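Local coordinates for LbaCas13a H328A (C2c2) (Lachnospiraceae bacterium NK4A179, PDB 5WLH), which binds pre-crRNA and, as a CRISPR-Cas13a nuclease, probably uses this guide to find target RNA and cleave RNA, apparently with a preference for adenines, at residues R339-L344 against T423-T429; G411-I415 against K435-D439. All blocks are in the same frame, centred on the assembly; numbering follows the deposited sequence.

How the contacts relate
Both contacts are partly buried and have helix 429-458 in common: contact 1 pairs two loops at its N-terminal start, contact 2 sets its next turns against helix 398-417. Their centres lie 14 Å apart, and Phe310 of helix 292-311 touches side chains of both. Contact 1 is farther from the centre of the chain and depends on backbone bonding, with exposed Arg339 and Glu340 at one margin and Ala427 and Thr429 buried. Contact 2 is a helix crossing that joins isoleucine and valine packing to a salt bridge. Each reaches the RNA of chain B, and G5 belongs to both: Phe425 covers its base, while Lys435 takes its phosphate.

Contact 1: R339-L344 against T423-T429; sequences REFIKL and TEFKART. With nucleotides of chain B.
With OG1 trans to its own carbonyl carbon (chi1 -58°), Thr429 turns its hydroxyl to Phe341: Thr429 OG1 lies 3.6 Å from Phe341 CB and near the ring plane at the edge. Phe341 CG in turn is trans to its backbone N (chi1 -172°), and the ring leads off to pack on helix 357-388 and on Phe310. The two loops are joined here by a single beta bridge, Glu340 with Arg428, the latter being the N-cap residue of helix 429-458. Two backbone bonds make it: Thr429 N donates to Arg339 O at 2.9 Å, and Phe341 N donates to Ala427 O at a short 2.6 Å. Water 1 is hydrogen-bonded to Thr429 OG1 and gives a weak hydrogen bond to Glu340 O. Further along, the methyl of Ala427 sits against Leu344, CB to CG at 4.0 Å, with Ile342 CG1 also close, an apolar patch between the loops. Glu340 and Glu424 bring their carboxylates near one another, which probably costs some energy; a long ion pair from Arg428 NH1 to Glu424 OE1 may ease it. The far side of the 423-429 loop faces the RNA. Phe425 has Lys426 CG over one ring face and the guanine of G5 of chain B over the other, with C5 of that base 3.4 Å above the ring plane.

Contact 2: G411-I415 against K435-D439; sequences GVEKI and KIWKD. With nucleotides of chain B.
The carboxylate of Asp439 is met by Lys414, whose NZ approaches OD1 on the syn side, 21° out of the carboxylate plane and 2.7 Å away. The same NZ reaches OD2 more weakly, at 3.0 Å, completing a salt bridge, with lysine and aspartate reaching across from the two helices. OD2 also accepts a hydrogen from water 2, which gives its other one to Gly411 O and so ties the carboxylate to the facing backbone. A second carboxylate, that of Glu413, stands nearly upright to the guanine of G19 of chain B and receives the N1 hydrogen bond on both oxygens, N1 to OE1 being 3.1 Å, with a weak bond from N2 to OE1. Gly411 and Asp439 belong to consecutive helices, 398-417 and 429-458; the axes of segments 411-415 and 435-439 approach to 10.0 Å, with 119° between their directions. At the crossing Gly411 CA comes within 3.3 Å of Asp439 OD2, and a beta carbon on the glycine would collide with that oxygen. Ile436 CD1 rests on the Gly411 backbone and meets Ile415 CD1 at 3.7 Å, with Val412 CG2 also close to it. Replacing Asp439 with an alanine would probably leave the Lys414 ammonium without its carboxylate mate and water 2 without one of its acceptors. Bent at chi3 (-74°), Lys414 also gives NZ to OP1 of C10 of chain B at 2.8 Å, so one ammonium bridges protein carboxylate and RNA phosphate. Lys435 lays CB against Ile415 CD1, and its NZ reaches OP2 of G5 of chain B at 2.6 Å.

Contact 1: R339-L344 against T423-T429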
loop_
_atom_site.group_PDB
_atom_site.type_symbol
_atom_site.label_atom_id
_atom_site.label_comp_id
_atom_site.label_asym_id
_atom_site.label_seq_id
_atom_site.Cartn_x
_atom_site.Cartn_y
_atom_site.Cartn_z
ATOM N N ARG A 339 -4.569 -13.216 36.059
ATOM C CA ARG A 339 -3.346 -12.712 36.664
ATOM C C ARG A 339 -2.934 -11.384 36.036
ATOM O O ARG A 339 -3.048 -11.188 34.821
ATOM C CB ARG A 339 -2.233 -13.742 36.489
ATOM C CG ARG A 339 -1.050 -13.549 37.394
ATOM C CD ARG A 339 -0.194 -14.794 37.425
ATOM N NE ARG A 339 -0.941 -16.006 37.092
ATOM C CZ ARG A 339 -0.457 -17.231 37.257
ATOM N NH1 ARG A 339 0.765 -17.387 37.749
ATOM N NH2 ARG A 339 -1.185 -18.295 36.934
ATOM N N GLU A 340 -2.449 -10.471 36.869
ATOM C CA GLU A 340 -1.997 -9.163 36.419
ATOM C C GLU A 340 -0.487 -9.196 36.235
ATOM O O GLU A 340 0.235 -9.675 37.112
ATOM C CB GLU A 340 -2.391 -8.077 37.423
ATOM C CG GLU A 340 -3.865 -8.091 37.761
ATOM C CD GLU A 340 -4.321 -6.816 38.437
ATOM O OE1 GLU A 340 -3.456 -6.067 38.948
ATOM O OE2 GLU A 340 -5.548 -6.567 38.460
ATOM N N PHE A 341 -0.011 -8.708 35.082
ATOM C CA PHE A 341 1.430 -8.657 34.850
ATOM C C PHE A 341 2.089 -7.560 35.676
ATOM O O PHE A 341 3.165 -7.767 36.252
ATOM C CB PHE A 341 1.707 -8.443 33.355
ATOM C CG PHE A 341 3.162 -8.556 32.967
ATOM C CD1 PHE A 341 3.799 -9.780 32.977
ATOM C CD2 PHE A 341 3.872 -7.436 32.550
ATOM C CE1 PHE A 341 5.121 -9.894 32.606
ATOM C CE2 PHE A 341 5.201 -7.543 32.160
ATOM C CZ PHE A 341 5.824 -8.780 32.188
ATOM N N ILE A 342 1.465 -6.384 35.719
ATOM C CA ILE A 342 1.864 -5.260 36.554
ATOM C C ILE A 342 0.620 -4.721 37.242
ATOM O O ILE A 342 -0.510 -4.932 36.797
ATOM C CB ILE A 342 2.532 -4.118 35.755
ATOM C CG1 ILE A 342 1.627 -3.671 34.602
ATOM C CG2 ILE A 342 3.893 -4.535 35.241
ATOM C CD1 ILE A 342 2.094 -2.380 33.970
ATOM N N LYS A 343 0.842 -4.014 38.342
ATOM C CA LYS A 343 -0.232 -3.292 39.010
ATOM C C LYS A 343 -0.357 -1.914 38.363
ATOM O O LYS A 343 0.597 -1.129 38.358
ATOM C CB LYS A 343 0.029 -3.208 40.520
ATOM C CG LYS A 343 1.306 -2.465 40.937
ATOM C CD LYS A 343 1.020 -0.994 41.254
ATOM C CE LYS A 343 2.262 -0.139 41.062
ATOM N NZ LYS A 343 1.879 1.260 40.744
ATOM N N LEU A 344 -1.502 -1.640 37.784
ATOM C CA LEU A 344 -1.635 -0.326 37.177
ATOM C C LEU A 344 -1.889 0.732 38.254
ATOM O O LEU A 344 -2.650 0.489 39.190
ATOM C CB LEU A 344 -2.775 -0.323 36.171
ATOM C CG LEU A 344 -2.516 -1.182 34.931
ATOM C CD1 LEU A 344 -3.719 -1.146 34.030
ATOM C CD2 LEU A 344 -1.277 -0.680 34.216
ATOM N N THR A 423 -4.248 0.379 29.486
ATOM C CA THR A 423 -5.490 -0.380 29.613
ATOM C C THR A 423 -5.253 -1.582 30.508
ATOM O O THR A 423 -4.143 -2.125 30.562
ATOM C CB THR A 423 -6.036 -0.892 28.264
ATOM O OG1 THR A 423 -5.110 -1.833 27.707
ATOM C CG2 THR A 423 -6.256 0.248 27.279
ATOM N N GLU A 424 -6.314 -2.024 31.183
ATOM C CA GLU A 424 -6.163 -3.202 32.026
ATOM C C GLU A 424 -5.951 -4.465 31.194
ATOM O O GLU A 424 -5.173 -5.340 31.588
ATOM C CB GLU A 424 -7.362 -3.363 32.959
ATOM C CG GLU A 424 -7.322 -4.679 33.754
ATOM C CD GLU A 424 -5.996 -4.896 34.500
ATOM O OE1 GLU A 424 -5.397 -5.998 34.375
ATOM O OE2 GLU A 424 -5.551 -3.967 35.211
ATOM N N PHE A 425 -6.616 -4.594 30.039
ATOM C CA PHE A 425 -6.471 -5.860 29.318
ATOM C C PHE A 425 -5.026 -6.089 28.882
ATOM O O PHE A 425 -4.552 -7.232 28.889
ATOM C CB PHE A 425 -7.462 -5.937 28.151
ATOM C CG PHE A 425 -7.020 -5.235 26.874
ATOM C CD1 PHE A 425 -6.207 -5.880 25.958
ATOM C CD2 PHE A 425 -7.497 -3.971 26.564
ATOM C CE1 PHE A 425 -5.836 -5.260 24.777
ATOM C CE2 PHE A 425 -7.132 -3.336 25.384
ATOM C CZ PHE A 425 -6.287 -3.993 24.486
ATOM N N LYS A 426 -4.298 -5.023 28.559
ATOM C CA LYS A 426 -2.907 -5.162 28.142
ATOM C C LYS A 426 -1.978 -5.420 29.307
ATOM O O LYS A 426 -0.809 -5.735 29.083
ATOM C CB LYS A 426 -2.432 -3.906 27.420
ATOM C CG LYS A 426 -3.025 -3.734 26.072
ATOM C CD LYS A 426 -2.007 -3.089 25.158
ATOM C CE LYS A 426 -2.536 -3.100 23.751
ATOM N NZ LYS A 426 -2.290 -1.793 23.124
ATOM N N ALA A 427 -2.454 -5.233 30.535
ATOM C CA ALA A 427 -1.659 -5.511 31.718
ATOM C C ALA A 427 -1.880 -6.913 32.263
ATOM O O ALA A 427 -1.301 -7.248 33.302
ATOM C CB ALA A 427 -1.965 -4.482 32.813
ATOM N N ARG A 428 -2.719 -7.722 31.611
ATOM C CA ARG A 428 -2.969 -9.094 32.042
ATOM C C ARG A 428 -1.852 -10.005 31.554
ATOM O O ARG A 428 -1.463 -9.952 30.384
ATOM C CB ARG A 428 -4.314 -9.604 31.514
ATOM C CG ARG A 428 -5.517 -8.761 31.915
ATOM C CD ARG A 428 -6.831 -9.544 31.794
ATOM N NE ARG A 428 -7.844 -8.811 31.020
ATOM C CZ ARG A 428 -8.596 -7.819 31.501
ATOM N NH1 ARG A 428 -8.466 -7.437 32.765
ATOM N NH2 ARG A 428 -9.481 -7.213 30.720
ATOM N N THR A 429 -1.346 -10.853 32.449
ATOM C CA THR A 429 -0.247 -11.738 32.074
ATOM C C THR A 429 -0.626 -12.624 30.896
ATOM O O THR A 429 0.194 -12.859 29.994
ATOM C CB THR A 429 0.174 -12.585 33.273
ATOM O OG1 THR A 429 0.560 -11.710 34.334
ATOM C CG2 THR A 429 1.367 -13.461 32.908
ATOM P P G B 5 -5.714 -7.057 18.457
ATOM O OP1 G B 5 -4.794 -6.491 17.432
ATOM O OP2 G B 5 -5.161 -7.871 19.573
ATOM O "O5'" G B 5 -6.532 -5.885 19.126
ATOM C "C5'" G B 5 -7.200 -4.907 18.350
ATOM C "C4'" G B 5 -7.965 -3.976 19.259
ATOM O "O4'" G B 5 -9.039 -4.718 19.901
ATOM C "C3'" G B 5 -7.178 -3.396 20.428
ATOM O "O3'" G B 5 -6.398 -2.266 20.067
ATOM C "C2'" G B 5 -8.281 -3.053 21.422
ATOM O "O2'" G B 5 -8.936 -1.858 21.021
ATOM C "C1'" G B 5 -9.235 -4.233 21.221
ATOM N N9 G B 5 -8.927 -5.333 22.152
ATOM C C8 G B 5 -8.058 -6.379 21.943
ATOM N N7 G B 5 -7.988 -7.212 22.951
ATOM C C5 G B 5 -8.871 -6.675 23.883
ATOM C C6 G B 5 -9.212 -7.140 25.179
ATOM O O6 G B 5 -8.777 -8.143 25.756
ATOM N N1 G B 5 -10.133 -6.293 25.787
ATOM C C2 G B 5 -10.660 -5.152 25.219
ATOM N N2 G B 5 -11.543 -4.468 25.954
ATOM N N3 G B 5 -10.350 -4.694 24.008
ATOM C C4 G B 5 -9.449 -5.511 23.413
ATOM P P A B 6 -4.859 -2.156 20.507
ATOM O OP1 A B 6 -4.492 -3.328 21.316
ATOM O OP2 A B 6 -4.651 -0.767 21.016
ATOM O "O5'" A B 6 -4.055 -2.242 19.123
ATOM C "C5'" A B 6 -3.823 -3.500 18.489
ATOM C "C4'" A B 6 -3.848 -3.367 16.976
ATOM O "O4'" A B 6 -5.174 -3.001 16.547
ATOM C "C3'" A B 6 -2.969 -2.272 16.394
ATOM O "O3'" A B 6 -1.632 -2.690 16.252
ATOM C "C2'" A B 6 -3.648 -1.963 15.072
ATOM O "O2'" A B 6 -3.386 -3.006 14.134
ATOM C "C1'" A B 6 -5.108 -2.092 15.474
ATOM N N9 A B 6 -5.704 -0.826 15.925
ATOM C C8 A B 6 -6.230 -0.560 17.165
ATOM N N7 A B 6 -6.744 0.638 17.264
ATOM C C5 A B 6 -6.549 1.182 15.998
ATOM C C6 A B 6 -6.877 2.425 15.457
ATOM N N6 A B 6 -7.501 3.379 16.167
ATOM N N1 A B 6 -6.558 2.649 14.156
ATOM C C2 A B 6 -5.933 1.691 13.456
ATOM N N3 A B 6 -5.558 0.480 13.871
ATOM C C4 A B 6 -5.912 0.286 15.156
HETATM O O HOH W 1 1.884 -12.474 36.424
#

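Contact 2: G411-I415 against K435-D439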
loop_
_atom_site.group_PDB
_atom_site.type_symbol
_atom_site.label_atom_id
_atom_site.label_comp_id
_atom_site.label_asym_id
_atom_site.label_seq_id
_atom_site.Cartn_x
_atom_site.Cartn_y
_atom_site.Cartn_z
ATOM N N GLY A 411 9.411 -9.205 22.395
ATOM C CA GLY A 411 8.001 -9.141 22.078
ATOM C C GLY A 411 7.226 -8.388 23.132
ATOM O O GLY A 411 6.289 -7.656 22.818
ATOM N N VAL A 412 7.614 -8.551 24.400
ATOM C CA VAL A 412 6.981 -7.761 25.445
ATOM C C VAL A 412 7.275 -6.289 25.225
ATOM O O VAL A 412 6.384 -5.443 25.364
ATOM C CB VAL A 412 7.438 -8.226 26.841
ATOM C CG1 VAL A 412 6.900 -7.262 27.919
ATOM C CG2 VAL A 412 6.938 -9.619 27.106
ATOM N N GLU A 413 8.520 -5.963 24.861
ATOM C CA GLU A 413 8.878 -4.566 24.634
ATOM C C GLU A 413 8.103 -3.980 23.462
ATOM O O GLU A 413 7.691 -2.822 23.514
ATOM C CB GLU A 413 10.382 -4.405 24.404
ATOM C CG GLU A 413 10.780 -2.938 24.188
ATOM C CD GLU A 413 12.269 -2.673 24.398
ATOM O OE1 GLU A 413 12.743 -1.587 24.008
ATOM O OE2 GLU A 413 12.960 -3.540 24.964
ATOM N N LYS A 414 7.889 -4.773 22.400
ATOM C CA LYS A 414 7.082 -4.300 21.279
ATOM C C LYS A 414 5.697 -3.863 21.726
ATOM O O LYS A 414 5.140 -2.919 21.159
ATOM C CB LYS A 414 6.930 -5.389 20.213
ATOM C CG LYS A 414 8.126 -5.550 19.284
ATOM C CD LYS A 414 7.754 -6.436 18.089
ATOM C CE LYS A 414 7.648 -7.914 18.525
ATOM N NZ LYS A 414 7.312 -8.786 17.369
ATOM N N ILE A 415 5.135 -4.530 22.729
ATOM C CA ILE A 415 3.793 -4.190 23.193
ATOM C C ILE A 415 3.800 -2.903 24.015
ATOM O O ILE A 415 2.972 -2.011 23.790
ATOM C CB ILE A 415 3.196 -5.363 23.983
ATOM C CG1 ILE A 415 2.850 -6.521 23.038
ATOM C CG2 ILE A 415 1.963 -4.903 24.762
ATOM C CD1 ILE A 415 2.683 -7.845 23.755
ATOM N N LYS A 435 0.022 -13.029 23.289
ATOM C CA LYS A 435 0.598 -12.191 22.241
ATOM C C LYS A 435 2.000 -12.662 21.885
ATOM O O LYS A 435 2.356 -12.733 20.705
ATOM C CB LYS A 435 0.652 -10.734 22.680
ATOM C CG LYS A 435 -0.650 -9.994 22.521
ATOM C CD LYS A 435 -1.041 -9.916 21.052
ATOM C CE LYS A 435 -2.355 -9.166 20.917
ATOM N NZ LYS A 435 -2.933 -9.285 19.555
ATOM N N ILE A 436 2.815 -12.977 22.898
ATOM C CA ILE A 436 4.189 -13.418 22.650
ATOM C C ILE A 436 4.204 -14.785 21.967
ATOM O O ILE A 436 5.015 -15.031 21.066
ATOM C CB ILE A 436 5.004 -13.420 23.962
ATOM C CG1 ILE A 436 5.713 -12.072 24.147
ATOM C CG2 ILE A 436 6.045 -14.527 23.977
ATOM C CD1 ILE A 436 4.762 -10.883 24.151
ATOM N N TRP A 437 3.334 -15.697 22.399
ATOM C CA TRP A 437 3.212 -16.994 21.736
ATOM C C TRP A 437 2.952 -16.821 20.245
ATOM O O TRP A 437 3.643 -17.408 19.402
ATOM C CB TRP A 437 2.084 -17.795 22.394
ATOM C CG TRP A 437 1.670 -19.104 21.732
ATOM C CD1 TRP A 437 0.444 -19.401 21.233
ATOM C CD2 TRP A 437 2.468 -20.290 21.558
ATOM N NE1 TRP A 437 0.423 -20.686 20.741
ATOM C CE2 TRP A 437 1.648 -21.259 20.942
ATOM C CE3 TRP A 437 3.783 -20.632 21.875
ATOM C CZ2 TRP A 437 2.112 -22.547 20.613
ATOM C CZ3 TRP A 437 4.245 -21.918 21.542
ATOM C CH2 TRP A 437 3.408 -22.849 20.921
ATOM N N LYS A 438 1.958 -16.004 19.900
ATOM C CA LYS A 438 1.679 -15.786 18.488
ATOM C C LYS A 438 2.817 -15.032 17.810
ATOM O O LYS A 438 3.017 -15.185 16.599
ATOM C CB LYS A 438 0.374 -15.034 18.310
ATOM C CG LYS A 438 -0.857 -15.841 18.742
ATOM C CD LYS A 438 -2.123 -15.050 18.505
ATOM C CE LYS A 438 -3.358 -15.818 18.974
ATOM N NZ LYS A 438 -3.576 -15.580 20.431
ATOM N N ASP A 439 3.540 -14.200 18.570
ATOM C CA ASP A 439 4.711 -13.481 18.069
ATOM C C ASP A 439 5.836 -14.446 17.706
ATOM O O ASP A 439 6.522 -14.270 16.686
ATOM C CB ASP A 439 5.152 -12.483 19.150
ATOM C CG ASP A 439 6.133 -11.438 18.673
ATOM O OD1 ASP A 439 6.510 -11.389 17.467
ATOM O OD2 ASP A 439 6.528 -10.626 19.558
ATOM P P G B 19 21.765 -0.212 30.752
ATOM O OP1 G B 19 23.004 0.562 30.908
ATOM O OP2 G B 19 20.452 0.333 31.152
ATOM O "O5'" G B 19 21.692 -0.511 29.186
ATOM C "C5'" G B 19 22.806 -1.026 28.484
ATOM C "C4'" G B 19 22.371 -1.487 27.120
ATOM O "O4'" G B 19 21.297 -2.442 27.287
ATOM C "C3'" G B 19 21.781 -0.405 26.231
ATOM O "O3'" G B 19 22.788 0.258 25.491
ATOM C "C2'" G B 19 20.833 -1.187 25.333
ATOM O "O2'" G B 19 21.586 -1.826 24.320
ATOM C "C1'" G B 19 20.326 -2.259 26.289
ATOM N N9 G B 19 19.058 -1.907 26.950
ATOM C C8 G B 19 18.853 -1.561 28.268
ATOM N N7 G B 19 17.599 -1.366 28.552
ATOM C C5 G B 19 16.939 -1.602 27.348
ATOM C C6 G B 19 15.559 -1.549 27.013
ATOM O O6 G B 19 14.613 -1.260 27.753
ATOM N N1 G B 19 15.337 -1.874 25.665
ATOM C C2 G B 19 16.321 -2.208 24.766
ATOM N N2 G B 19 15.946 -2.499 23.505
ATOM N N3 G B 19 17.602 -2.261 25.072
ATOM C C4 G B 19 17.832 -1.949 26.360
ATOM P P C B 10 9.195 -7.944 14.398
ATOM O OP1 C B 10 8.983 -9.217 15.156
ATOM O OP2 C B 10 9.610 -6.656 15.035
ATOM O "O5'" C B 10 10.355 -8.170 13.331
ATOM C "C5'" C B 10 10.298 -9.207 12.365
ATOM C "C4'" C B 10 11.223 -8.903 11.212
ATOM O "O4'" C B 10 10.847 -7.633 10.625
ATOM C "C3'" C B 10 12.694 -8.715 11.566
ATOM O "O3'" C B 10 13.373 -9.952 11.664
ATOM C "C2'" C B 10 13.192 -7.833 10.424
ATOM O "O2'" C B 10 13.332 -8.601 9.232
ATOM C "C1'" C B 10 11.991 -6.922 10.225
ATOM N N1 C B 10 12.081 -5.680 11.023
ATOM C C2 C B 10 12.891 -4.662 10.516
ATOM O O2 C B 10 13.508 -4.847 9.439
ATOM N N3 C B 10 12.977 -3.506 11.201
ATOM C C4 C B 10 12.304 -3.364 12.347
ATOM N N4 C B 10 12.415 -2.201 12.995
ATOM C C5 C B 10 11.469 -4.392 12.892
ATOM C C6 C B 10 11.389 -5.535 12.207
ATOM P P G B 5 -5.714 -7.057 18.457
ATOM O OP1 G B 5 -4.794 -6.491 17.432
ATOM O OP2 G B 5 -5.161 -7.871 19.573
ATOM O "O5'" G B 5 -6.532 -5.885 19.126
ATOM C "C5'" G B 5 -7.200 -4.907 18.350
ATOM C "C4'" G B 5 -7.965 -3.976 19.259
ATOM O "O4'" G B 5 -9.039 -4.718 19.901
ATOM C "C3'" G B 5 -7.178 -3.396 20.428
ATOM O "O3'" G B 5 -6.398 -2.266 20.067
ATOM C "C2'" G B 5 -8.281 -3.053 21.422
ATOM O "O2'" G B 5 -8.936 -1.858 21.021
ATOM C "C1'" G B 5 -9.235 -4.233 21.221
ATOM N N9 G B 5 -8.927 -5.333 22.152
ATOM C C8 G B 5 -8.058 -6.379 21.943
ATOM N N7 G B 5 -7.988 -7.212 22.951
ATOM C C5 G B 5 -8.871 -6.675 23.883
ATOM C C6 G B 5 -9.212 -7.140 25.179
ATOM O O6 G B 5 -8.777 -8.143 25.756
ATOM N N1 G B 5 -10.133 -6.293 25.787
ATOM C C2 G B 5 -10.660 -5.152 25.219
ATOM N N2 G B 5 -11.543 -4.468 25.954
ATOM N N3 G B 5 -10.350 -4.694 24.008
ATOM C C4 G B 5 -9.449 -5.511 23.413
HETATM O O HOH W 2 4.716 -9.144 20.944
#